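Local atomic coordinates of probable porin (Pseudomonas aeruginosa, PDB entry 4FSO), a protein that probably acts as a porin of the OprD family, forming a beta-barrel channel across the outer membrane. Residues Arg111-Gln116 with Ser148-Gly153. Sequence-based numbering, arbitrary orientation.
Sequences RFSQTQ and SEEIAG. With C8E ((hydroxyethyloxy)tri(ethyloxy)octane), chain K.
Glu150 reaches across to the tight turn at Ser113-Gln114, and its carboxylate receives three donors. Its chain is bent at chi2 (-65°), which brings the carboxylate back to the turn. Glu150 OE1 accepts from Ser113 OG at 2.7 Å, on the syn side and somewhat out of the carboxylate plane. OE2 has two partners. Gln114 N meets Glu150 OE2 at 2.7 Å on the syn side, well out of the carboxylate plane, and the bond is bent (139° at the hydrogen). Glu150 OE2 turns its anti lone pair to Thr115 OG1, 2.6 Å away. The Thr115 and Glu150 side chains cross at about a right angle.

Thr115 OG1 also accepts from Ser148 OG (2.8 Å). The bonds run in a chain from Ser148 OG through Thr115 OG1 to Glu150 OE2. Thr115 and Ser148 are an antiparallel non-hydrogen-bonded pair, with both side chains on one face of the sheet. Beyond this pair, Glu149 N donates to Gln114 O at 3.0 Å.

Phe112 and Thr115 exchange two backbone hydrogen bonds, closing a two-residue beta-hairpin. This hairpin joins strands 101-112 and 115-119. Residues 149-153 form the link between strands 144-148 and 154-165. The contact thus ties together two neighbouring turns at one end of the barrel wall, consistent with its periplasmic rim.

A C8E detergent tail lies alongside. Its C4 meets the Phe112 ring edge at CE1 (3.4 Å), and its C6 is near Glu150 OE2 (3.6 Å). A second C8E touches Thr115. Detergent here is consistent with this face of the wall meeting lipid.

The three donors would favour an ionised Glu150, and would offset the cost of a charge beside an alkyl tail. They also let one side chain bridge three consecutive residues of the hairpin.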
# COMPACT_ATOMS: atom_id res chain seq x y z
N ARG A 111 -6.42 -6.40 25.23
CA ARG A 111 -7.51 -5.50 24.95
C ARG A 111 -8.20 -5.14 26.27
O ARG A 111 -8.38 -5.98 27.15
CB ARG A 111 -8.47 -6.16 23.96
CG ARG A 111 -9.82 -5.50 23.75
CD ARG A 111 -10.91 -6.58 23.74
NE ARG A 111 -11.10 -7.20 25.06
CZ ARG A 111 -11.99 -8.16 25.31
NH1 ARG A 111 -12.76 -8.64 24.34
NH2 ARG A 111 -12.10 -8.67 26.54
N PHE A 112 -8.51 -3.86 26.42
CA PHE A 112 -9.38 -3.38 27.47
C PHE A 112 -10.17 -2.22 26.89
O PHE A 112 -9.63 -1.40 26.15
CB PHE A 112 -8.60 -2.90 28.69
CG PHE A 112 -9.48 -2.24 29.71
CD1 PHE A 112 -9.67 -0.87 29.70
CD2 PHE A 112 -10.14 -2.99 30.66
CE1 PHE A 112 -10.50 -0.26 30.63
CE2 PHE A 112 -10.96 -2.39 31.60
CZ PHE A 112 -11.14 -1.02 31.58
N SER A 113 -11.45 -2.15 27.25
CA SER A 113 -12.36 -1.13 26.71
C SER A 113 -12.26 -1.02 25.18
O SER A 113 -12.55 -1.98 24.47
CB SER A 113 -12.11 0.22 27.39
OG SER A 113 -13.29 1.01 27.41
N GLN A 114 -11.84 0.14 24.68
CA GLN A 114 -11.67 0.32 23.24
C GLN A 114 -10.20 0.50 22.90
O GLN A 114 -9.84 1.20 21.96
CB GLN A 114 -12.48 1.52 22.74
CG GLN A 114 -13.91 1.57 23.25
CD GLN A 114 -14.74 0.40 22.78
OE1 GLN A 114 -14.56 -0.09 21.67
NE2 GLN A 114 -15.66 -0.06 23.63
N THR A 115 -9.34 -0.15 23.67
CA THR A 115 -7.91 -0.00 23.52
C THR A 115 -7.27 -1.39 23.36
O THR A 115 -7.65 -2.34 24.04
CB THR A 115 -7.34 0.74 24.75
OG1 THR A 115 -7.90 2.06 24.82
CG2 THR A 115 -5.82 0.84 24.70
N GLN A 116 -6.31 -1.50 22.45
CA GLN A 116 -5.66 -2.78 22.22
C GLN A 116 -4.17 -2.65 21.94
O GLN A 116 -3.71 -1.69 21.33
CB GLN A 116 -6.38 -3.56 21.11
CG GLN A 116 -6.99 -2.67 20.06
CD GLN A 116 -8.39 -3.09 19.66
OE1 GLN A 116 -9.32 -2.27 19.65
NE2 GLN A 116 -8.55 -4.37 19.32
N SER A 148 -6.22 2.93 20.14
CA SER A 148 -7.19 3.35 21.15
C SER A 148 -8.27 4.24 20.55
O SER A 148 -7.96 5.18 19.82
CB SER A 148 -6.49 4.08 22.29
OG SER A 148 -7.39 4.33 23.34
N GLU A 149 -9.53 3.93 20.85
CA GLU A 149 -10.66 4.69 20.31
C GLU A 149 -11.75 4.78 21.38
O GLU A 149 -12.90 4.40 21.15
CB GLU A 149 -11.20 4.05 19.02
CG GLU A 149 -12.15 4.95 18.21
CD GLU A 149 -12.74 4.29 16.95
OE1 GLU A 149 -12.15 3.32 16.43
OE2 GLU A 149 -13.80 4.76 16.48
N GLU A 150 -11.37 5.29 22.55
CA GLU A 150 -12.30 5.37 23.67
C GLU A 150 -13.39 6.41 23.40
O GLU A 150 -14.55 6.22 23.78
CB GLU A 150 -11.56 5.65 24.98
CG GLU A 150 -10.51 4.58 25.34
CD GLU A 150 -11.11 3.20 25.63
OE1 GLU A 150 -12.32 3.12 25.94
OE2 GLU A 150 -10.38 2.18 25.55
N ILE A 151 -13.00 7.48 22.72
CA ILE A 151 -13.97 8.44 22.22
C ILE A 151 -14.29 8.09 20.78
O ILE A 151 -13.41 8.14 19.91
CB ILE A 151 -13.43 9.88 22.28
CG1 ILE A 151 -12.91 10.19 23.68
CG2 ILE A 151 -14.52 10.87 21.87
CD1 ILE A 151 -12.50 11.63 23.87
N ALA A 152 -15.54 7.72 20.52
CA ALA A 152 -15.95 7.23 19.21
C ALA A 152 -15.69 8.25 18.10
O ALA A 152 -15.98 9.44 18.26
CB ALA A 152 -17.41 6.83 19.22
N GLY A 153 -15.13 7.78 16.99
CA GLY A 153 -14.78 8.65 15.88
C GLY A 153 -13.41 9.28 16.03
O GLY A 153 -12.98 10.06 15.18
C2 C8E K . -12.89 3.92 30.18
C3 C8E K . -11.42 4.35 30.06
C4 C8E K . -10.50 3.13 30.04
C5 C8E K . -9.03 3.45 29.80
C6 C8E K . -8.51 2.61 28.62
C7 C8E K . -7.02 2.78 28.36